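PDB 5GPE: transcriptional regulator, MerR-family from Cupriavidus metallidurans CH34, which binds lead(II) and, as a regulator of the MerR family, probably binds promoter DNA and controls transcription in response to the metal. Local coordinates for residues 1-7 with 37-42; 26-31 with 43-48; 57-63 with 84-88. One frame throughout, in Å; residues are numbered along the deposited sequence.

Contact 1: 1-7 with 37-42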
# COMPACT_ATOMS: atom_id res chain seq x y z
N MET B 1 10.81 -35.67 -8.70
CA MET B 1 9.81 -34.86 -9.45
C MET B 1 8.53 -34.78 -8.62
O MET B 1 8.16 -35.73 -7.94
CB MET B 1 9.50 -35.46 -10.82
CG MET B 1 10.72 -35.63 -11.72
SD MET B 1 11.25 -34.10 -12.50
CE MET B 1 10.26 -34.18 -13.98
N MET B 2 7.87 -33.63 -8.70
CA MET B 2 6.71 -33.29 -7.86
C MET B 2 5.59 -32.69 -8.68
O MET B 2 5.83 -31.92 -9.61
CB MET B 2 7.09 -32.19 -6.86
CG MET B 2 8.15 -32.54 -5.84
SD MET B 2 8.48 -31.03 -4.92
CE MET B 2 9.80 -30.33 -5.90
N ARG B 3 4.36 -32.96 -8.27
CA ARG B 3 3.22 -32.19 -8.76
C ARG B 3 3.15 -30.89 -7.97
O ARG B 3 3.76 -30.74 -6.90
CB ARG B 3 1.90 -32.95 -8.64
CG ARG B 3 1.78 -34.13 -9.58
CD ARG B 3 1.53 -33.58 -11.01
NE ARG B 3 0.11 -33.38 -11.28
CZ ARG B 3 -0.41 -32.79 -12.36
NH1 ARG B 3 0.34 -32.35 -13.35
NH2 ARG B 3 -1.73 -32.67 -12.46
N ILE B 4 2.37 -29.95 -8.49
CA ILE B 4 2.26 -28.61 -7.93
C ILE B 4 1.84 -28.61 -6.44
O ILE B 4 2.36 -27.81 -5.65
CB ILE B 4 1.33 -27.71 -8.79
CG1 ILE B 4 1.47 -26.24 -8.36
CG2 ILE B 4 -0.13 -28.16 -8.73
CD1 ILE B 4 0.98 -25.26 -9.41
N GLY B 5 0.91 -29.50 -6.07
CA GLY B 5 0.47 -29.65 -4.67
C GLY B 5 1.62 -29.97 -3.71
O GLY B 5 1.71 -29.39 -2.63
N GLU B 6 2.50 -30.86 -4.13
CA GLU B 6 3.65 -31.24 -3.31
C GLU B 6 4.67 -30.11 -3.27
O GLU B 6 5.29 -29.88 -2.22
CB GLU B 6 4.30 -32.52 -3.84
CG GLU B 6 5.38 -33.06 -2.90
CD GLU B 6 6.15 -34.27 -3.43
OE1 GLU B 6 5.69 -34.91 -4.38
OE2 GLU B 6 7.23 -34.58 -2.87
N LEU B 7 4.88 -29.45 -4.40
CA LEU B 7 5.75 -28.27 -4.47
C LEU B 7 5.29 -27.19 -3.49
O LEU B 7 6.09 -26.66 -2.73
CB LEU B 7 5.79 -27.71 -5.90
CG LEU B 7 6.61 -26.43 -6.11
CD1 LEU B 7 8.08 -26.67 -5.84
CD2 LEU B 7 6.40 -25.91 -7.52
N PHE B 37 0.66 -32.71 -18.60
CA PHE B 37 1.01 -33.14 -17.23
C PHE B 37 2.28 -32.47 -16.67
O PHE B 37 3.39 -32.96 -16.87
CB PHE B 37 1.12 -34.67 -17.18
CG PHE B 37 1.06 -35.25 -15.80
CD1 PHE B 37 -0.14 -35.28 -15.08
CD2 PHE B 37 2.19 -35.81 -15.22
CE1 PHE B 37 -0.19 -35.84 -13.80
CE2 PHE B 37 2.14 -36.37 -13.96
CZ PHE B 37 0.95 -36.39 -13.25
N ARG B 38 2.13 -31.34 -16.01
CA ARG B 38 3.24 -30.57 -15.50
C ARG B 38 3.91 -31.13 -14.25
O ARG B 38 3.26 -31.42 -13.33
CB ARG B 38 2.81 -29.13 -15.24
CG ARG B 38 2.31 -28.38 -16.44
CD ARG B 38 1.68 -27.05 -16.09
NE ARG B 38 1.78 -26.14 -17.23
CZ ARG B 38 2.48 -25.01 -17.27
NH1 ARG B 38 3.13 -24.57 -16.20
NH2 ARG B 38 2.45 -24.27 -18.38
N LEU B 39 5.23 -31.26 -14.26
CA LEU B 39 6.02 -31.71 -13.11
C LEU B 39 7.11 -30.71 -12.77
O LEU B 39 7.65 -30.03 -13.64
CB LEU B 39 6.66 -33.09 -13.36
CG LEU B 39 5.72 -34.28 -13.44
CD1 LEU B 39 6.50 -35.53 -13.82
CD2 LEU B 39 4.99 -34.52 -12.13
N TYR B 40 7.41 -30.63 -11.47
CA TYR B 40 8.38 -29.68 -10.93
C TYR B 40 9.45 -30.43 -10.15
O TYR B 40 9.27 -31.58 -9.77
CB TYR B 40 7.68 -28.66 -10.02
CG TYR B 40 6.52 -27.93 -10.69
CD1 TYR B 40 5.24 -28.48 -10.69
CD2 TYR B 40 6.71 -26.71 -11.32
CE1 TYR B 40 4.18 -27.82 -11.29
CE2 TYR B 40 5.66 -26.03 -11.93
CZ TYR B 40 4.39 -26.60 -11.91
OH TYR B 40 3.34 -25.95 -12.50
N ASP B 41 10.56 -29.76 -9.88
CA ASP B 41 11.70 -30.34 -9.16
C ASP B 41 12.35 -29.33 -8.20
O ASP B 41 11.79 -28.24 -7.95
CB ASP B 41 12.70 -30.96 -10.16
CG ASP B 41 13.41 -29.93 -11.03
OD1 ASP B 41 13.44 -28.73 -10.69
OD2 ASP B 41 13.96 -30.34 -12.07
N GLU B 42 13.53 -29.68 -7.70
CA GLU B 42 14.27 -28.90 -6.69
C GLU B 42 14.53 -27.44 -7.10
O GLU B 42 14.52 -26.54 -6.25
CB GLU B 42 15.60 -29.60 -6.35
CG GLU B 42 16.40 -28.99 -5.19
CD GLU B 42 15.70 -29.09 -3.83
OE1 GLU B 42 14.78 -29.92 -3.65
OE2 GLU B 42 16.09 -28.32 -2.92
O HOH W 1 1.54 -30.14 -11.16

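Contact 2: 26-31 with 43-48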
# COMPACT_ATOMS: atom_id res chain seq x y z
N LEU B 26 7.69 -15.57 -13.05
CA LEU B 26 8.72 -15.71 -12.01
C LEU B 26 9.25 -17.12 -11.85
O LEU B 26 10.22 -17.33 -11.12
CB LEU B 26 8.19 -15.23 -10.67
CG LEU B 26 7.62 -13.80 -10.65
CD1 LEU B 26 7.23 -13.45 -9.22
CD2 LEU B 26 8.60 -12.78 -11.19
N LEU B 27 8.67 -18.10 -12.51
CA LEU B 27 9.15 -19.47 -12.39
C LEU B 27 9.61 -20.07 -13.71
O LEU B 27 8.99 -19.87 -14.69
CB LEU B 27 8.07 -20.37 -11.83
CG LEU B 27 7.61 -20.19 -10.39
CD1 LEU B 27 6.73 -21.32 -9.95
CD2 LEU B 27 8.80 -20.11 -9.49
N PRO B 28 10.69 -20.82 -13.72
CA PRO B 28 11.11 -21.46 -14.97
C PRO B 28 10.10 -22.52 -15.40
O PRO B 28 9.24 -22.93 -14.59
CB PRO B 28 12.46 -22.10 -14.62
CG PRO B 28 12.41 -22.32 -13.15
CD PRO B 28 11.37 -21.42 -12.55
N GLU B 29 10.20 -22.95 -16.65
CA GLU B 29 9.28 -23.94 -17.21
C GLU B 29 9.28 -25.22 -16.37
O GLU B 29 10.30 -25.54 -15.74
CB GLU B 29 9.64 -24.26 -18.66
CG GLU B 29 9.44 -23.11 -19.63
CD GLU B 29 7.97 -22.74 -19.79
OE1 GLU B 29 7.17 -23.63 -20.16
OE2 GLU B 29 7.62 -21.57 -19.52
N PRO B 30 8.14 -25.94 -16.32
CA PRO B 30 8.10 -27.21 -15.57
C PRO B 30 9.14 -28.23 -16.06
O PRO B 30 9.48 -28.25 -17.25
CB PRO B 30 6.68 -27.74 -15.81
CG PRO B 30 5.90 -26.61 -16.38
CD PRO B 30 6.85 -25.62 -16.95
N ALA B 31 9.64 -29.06 -15.15
CA ALA B 31 10.68 -30.06 -15.45
C ALA B 31 10.24 -31.05 -16.54
O ALA B 31 11.05 -31.46 -17.37
CB ALA B 31 11.08 -30.80 -14.18
N VAL B 43 14.77 -27.21 -8.39
CA VAL B 43 15.03 -25.86 -8.92
C VAL B 43 13.83 -24.93 -8.65
O VAL B 43 14.01 -23.77 -8.29
CB VAL B 43 15.36 -25.89 -10.43
CG1 VAL B 43 15.53 -24.48 -10.99
CG2 VAL B 43 16.64 -26.69 -10.69
N HIS B 44 12.62 -25.45 -8.86
CA HIS B 44 11.39 -24.69 -8.65
C HIS B 44 11.15 -24.39 -7.18
O HIS B 44 10.75 -23.28 -6.84
CB HIS B 44 10.17 -25.42 -9.21
CG HIS B 44 10.24 -25.66 -10.69
ND1 HIS B 44 10.88 -26.74 -11.24
CD2 HIS B 44 9.77 -24.93 -11.73
CE1 HIS B 44 10.80 -26.69 -12.55
NE2 HIS B 44 10.13 -25.60 -12.88
N LEU B 45 11.44 -25.36 -6.32
CA LEU B 45 11.37 -25.16 -4.87
C LEU B 45 12.31 -24.05 -4.42
O LEU B 45 11.89 -23.14 -3.70
CB LEU B 45 11.68 -26.47 -4.11
CG LEU B 45 11.69 -26.40 -2.57
CD1 LEU B 45 10.38 -25.84 -2.01
CD2 LEU B 45 11.98 -27.77 -1.98
N GLN B 46 13.57 -24.10 -4.84
CA GLN B 46 14.55 -23.08 -4.46
C GLN B 46 14.17 -21.70 -4.99
O GLN B 46 14.42 -20.68 -4.34
CB GLN B 46 15.96 -23.46 -4.92
CG GLN B 46 16.57 -24.64 -4.16
CD GLN B 46 16.46 -24.48 -2.65
OE1 GLN B 46 16.75 -23.40 -2.10
NE2 GLN B 46 16.01 -25.53 -1.97
N ARG B 47 13.50 -21.66 -6.13
CA ARG B 47 13.02 -20.43 -6.71
C ARG B 47 11.91 -19.84 -5.84
O ARG B 47 11.92 -18.71 -5.52
CB ARG B 47 12.50 -20.69 -8.09
CG ARG B 47 11.71 -19.56 -8.68
CD ARG B 47 12.62 -18.42 -8.92
NE ARG B 47 13.74 -18.72 -9.78
CZ ARG B 47 13.76 -18.56 -11.09
NH1 ARG B 47 12.71 -18.16 -11.73
NH2 ARG B 47 14.85 -18.80 -11.74
N LEU B 48 10.98 -20.66 -5.44
CA LEU B 48 9.89 -20.22 -4.57
C LEU B 48 10.37 -19.70 -3.23
O LEU B 48 9.87 -18.69 -2.73
CB LEU B 48 8.87 -21.35 -4.34
CG LEU B 48 7.96 -21.67 -5.52
CD1 LEU B 48 7.16 -22.93 -5.23
CD2 LEU B 48 7.06 -20.48 -5.80

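Contact 3: 57-63 with 84-88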
# COMPACT_ATOMS: atom_id res chain seq x y z
N LYS B 57 11.04 -9.06 2.42
CA LYS B 57 11.80 -7.80 2.48
C LYS B 57 11.15 -6.67 1.67
O LYS B 57 11.83 -5.76 1.22
CB LYS B 57 13.26 -8.05 2.07
CG LYS B 57 13.99 -8.91 3.10
CD LYS B 57 15.33 -9.39 2.62
CE LYS B 57 15.87 -10.54 3.46
NZ LYS B 57 16.10 -10.16 4.89
N ASP B 58 9.83 -6.76 1.48
CA ASP B 58 9.01 -5.69 0.89
C ASP B 58 9.21 -5.53 -0.62
O ASP B 58 8.82 -4.52 -1.21
CB ASP B 58 9.27 -4.36 1.61
CG ASP B 58 8.23 -3.29 1.31
OD1 ASP B 58 7.03 -3.58 1.47
OD2 ASP B 58 8.63 -2.14 0.94
N MET B 59 9.85 -6.48 -1.28
CA MET B 59 10.10 -6.30 -2.70
C MET B 59 8.85 -6.55 -3.54
O MET B 59 8.13 -7.50 -3.33
CB MET B 59 11.15 -7.24 -3.22
CG MET B 59 12.46 -6.60 -3.77
SD MET B 59 13.44 -6.24 -2.37
CE MET B 59 14.27 -7.81 -2.19
N THR B 60 8.66 -5.71 -4.54
CA THR B 60 7.56 -5.88 -5.48
C THR B 60 7.91 -6.97 -6.49
O THR B 60 9.07 -7.36 -6.65
CB THR B 60 7.29 -4.59 -6.28
OG1 THR B 60 8.35 -4.39 -7.23
CG2 THR B 60 7.16 -3.37 -5.34
N LEU B 61 6.89 -7.41 -7.22
CA LEU B 61 7.09 -8.38 -8.31
C LEU B 61 8.07 -7.90 -9.39
O LEU B 61 8.81 -8.69 -9.95
CB LEU B 61 5.76 -8.75 -8.96
CG LEU B 61 5.00 -9.99 -8.44
CD1 LEU B 61 5.14 -10.26 -6.96
CD2 LEU B 61 3.53 -9.86 -8.81
N ASP B 62 8.07 -6.59 -9.67
CA ASP B 62 9.01 -5.99 -10.64
C ASP B 62 10.47 -6.05 -10.17
O ASP B 62 11.37 -6.39 -10.95
CB ASP B 62 8.64 -4.53 -10.94
CG ASP B 62 7.30 -4.41 -11.65
OD1 ASP B 62 7.09 -5.14 -12.64
OD2 ASP B 62 6.46 -3.59 -11.22
N GLU B 63 10.70 -5.74 -8.90
CA GLU B 63 12.05 -5.89 -8.30
C GLU B 63 12.51 -7.34 -8.29
O GLU B 63 13.68 -7.63 -8.55
CB GLU B 63 12.07 -5.33 -6.88
CG GLU B 63 11.91 -3.82 -6.79
CD GLU B 63 11.71 -3.34 -5.36
OE1 GLU B 63 10.65 -3.63 -4.75
OE2 GLU B 63 12.65 -2.71 -4.81
N LEU B 84 19.43 -1.51 -6.59
CA LEU B 84 18.03 -1.85 -6.33
C LEU B 84 17.69 -1.79 -4.84
O LEU B 84 16.70 -1.18 -4.43
CB LEU B 84 17.73 -3.23 -6.90
CG LEU B 84 16.30 -3.77 -6.79
CD1 LEU B 84 16.07 -4.80 -7.89
CD2 LEU B 84 16.01 -4.39 -5.42
N VAL B 85 18.56 -2.38 -4.02
CA VAL B 85 18.38 -2.33 -2.57
C VAL B 85 18.55 -0.89 -2.03
O VAL B 85 17.79 -0.47 -1.16
CB VAL B 85 19.33 -3.30 -1.84
CG1 VAL B 85 19.23 -3.14 -0.33
CG2 VAL B 85 19.00 -4.72 -2.24
N ASP B 86 19.54 -0.16 -2.53
CA ASP B 86 19.73 1.25 -2.12
C ASP B 86 18.50 2.10 -2.44
O ASP B 86 18.09 2.93 -1.62
CB ASP B 86 20.96 1.86 -2.79
CG ASP B 86 22.26 1.35 -2.22
OD1 ASP B 86 22.28 0.89 -1.06
OD2 ASP B 86 23.29 1.43 -2.92
N ALA B 87 17.92 1.90 -3.63
CA ALA B 87 16.71 2.67 -4.03
C ALA B 87 15.50 2.30 -3.16
O ALA B 87 14.71 3.16 -2.80
CB ALA B 87 16.39 2.45 -5.50
N HIS B 88 15.42 1.03 -2.76
CA HIS B 88 14.36 0.59 -1.86
C HIS B 88 14.49 1.21 -0.46
O HIS B 88 13.51 1.68 0.11
CB HIS B 88 14.30 -0.93 -1.72
CG HIS B 88 12.94 -1.42 -1.36
ND1 HIS B 88 12.11 -2.01 -2.28
CD2 HIS B 88 12.23 -1.34 -0.21
CE1 HIS B 88 10.96 -2.30 -1.71
NE2 HIS B 88 11.01 -1.91 -0.45
O HOH W 2 14.37 -0.98 -5.81

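Contact 1: 1-7 with 37-42
Phe37 opens the second segment by laying its ring flat on the guanidinium of Arg3, centres 4.0 Å apart and planes at 10°, a cation-pi stack. The same guanidinium is held at its edge by Arg38, whose O accepts from Arg3 NH1 at 3.1 Å; a water joins Arg38 O to the N of Ile4, the first residue of helix 4-11. Leu39 packs its CB against Met1 CE at 3.8 Å. Tyr40 makes the one backbone bridge, an antiparallel hydrogen-bonded pair with Met2: Met2 N to Tyr40 O is 2.7 Å and Tyr40 N to Met2 O 2.8 Å. Its ring takes Leu7 CD2 over one face, a CH-pi contact 4.1 Å from the centroid, and its hydroxyl is hydrogen-bonded to Glu22 of helix 15-23. Asp41 N-caps helix 42-56, OD1 accepting from Val43 N; its CB lies 4.2 Å from Met1 SD. Main-chain pairing thus fixes the N terminus to the lead-in of helix 42-56, with apolar packing at Tyr40 and a cationic stack at the exposed end.

Contact 2: 26-31 with 43-48
A single histidine nitrogen serves two consecutive carbonyls: His44 NE2 donates to Glu29 O at 2.9 Å and, weakly, to Pro28 O at 3.3 Å, both oxygens lying near the ring plane. The extended, polyproline-like course of Pro28 to Pro30 leaves these two successive oxygens within range of one donor. On the other side of the imidazole, ND1 is hydrogen-bonded to Asp41, the N-cap of helix 42-56, so His44 links the start of its own helix to the loop; the ring also meets Tyr40 edge-to-face.

One helical turn further on, Arg47 repeats the theme. Its side chain folds back with chi2 and chi3 both p, and NH1 donates to Leu26 O at 2.7 Å, while Pro28 CD lies over one face of the guanidinium, 3.6 Å from Arg47 NH1. Two side chains of the helix thus reach three carbonyls, one of them only weakly, in a segment that has no regular structure and carries Pro28 and Pro30.

Between these polar ties the packing is apolar. Leu27 CD2 reaches Leu48 CD2 at 4.1 Å, and both also touch Val18 of helix 15-23, so that the partly exposed Leu27 covers the buried Leu48. Nearer the surface, Pro28 CG approaches Val43 CG1 at 4.4 Å. Leu26 and Arg47 both extend to Leu68 of helix 61-71. The arrangement belongs to the winged helix-turn-helix domain of MerR regulators, in which the wing region following the second helix of the helix-turn-helix is packed against the next helix.

Contact 3: 57-63 with 84-88
His88, on the long helix 79-111, has the largest area covered here and uses both ring nitrogens. NE2 donates to Asp58 OD2 at 2.8 Å and ND1 to Glu63 OE2 at 2.7 Å, both acceptors near the ring plane, so the imidazole bridges two carboxylates across the 57-63 turn. Asp58, with positive phi, is the C' residue of the Schellman motif that ends helix 42-56. Glu63 belongs to the first turn of helix 61-71 and forms a capping box with Thr60: Glu63 N donates to Thr60 OG1 at 3.2 Å, and Thr60 N to Glu63 OE1 at 2.9 Å. Its carboxylate therefore both completes the capping box, through OE1, and receives His88, through OE2, while a water carries Glu63 OE2 on to Leu84 O.

Leu84, one turn before His88, points at the same junction. Its CD1 lies 3.8 Å from Glu63 O and its CD2 4.4 Å from Met59 SD, and the side chain also packs on Leu67 of helix 61-71. The sulfur of Met59 sits obliquely to the His88 ring, 4.9 Å from the centroid. Leu106 of the second subunit packs on His88, and Lys57 forms a salt bridge with Glu105 of that subunit, placing the junction at the dimer interface. Two carboxylate partners, one at each ring nitrogen, are consistent with a doubly protonated, positively charged imidazolium that joins the helix 42-56 to 61-71 turn to the dimerisation helix.

How the contacts relate
From the N terminus, contact 1 brings 37-42 back to 1-7, enclosing the rest of helix 4-11 and helix 15-23. Contact 2 crosses it, closing the short stretch 32-42: 26-31 lies inside the first loop, 43-48 beyond it on helix 42-56. The two touch, with Met1 CE 3.5 Å from Ala31 CB, and bind the N terminus, the 26-31 loop and the start of helix 42-56 into one unit. Contact 3 comes later in series, closing a loop over helix 61-71 onto helix 79-111. It is about 28 Å from contact 1, centre to centre, but meets contact 2 where Leu26 CD1 approaches Leu61 CG at 4.2 Å. Helix 42-56 spans from this unit to contact 3.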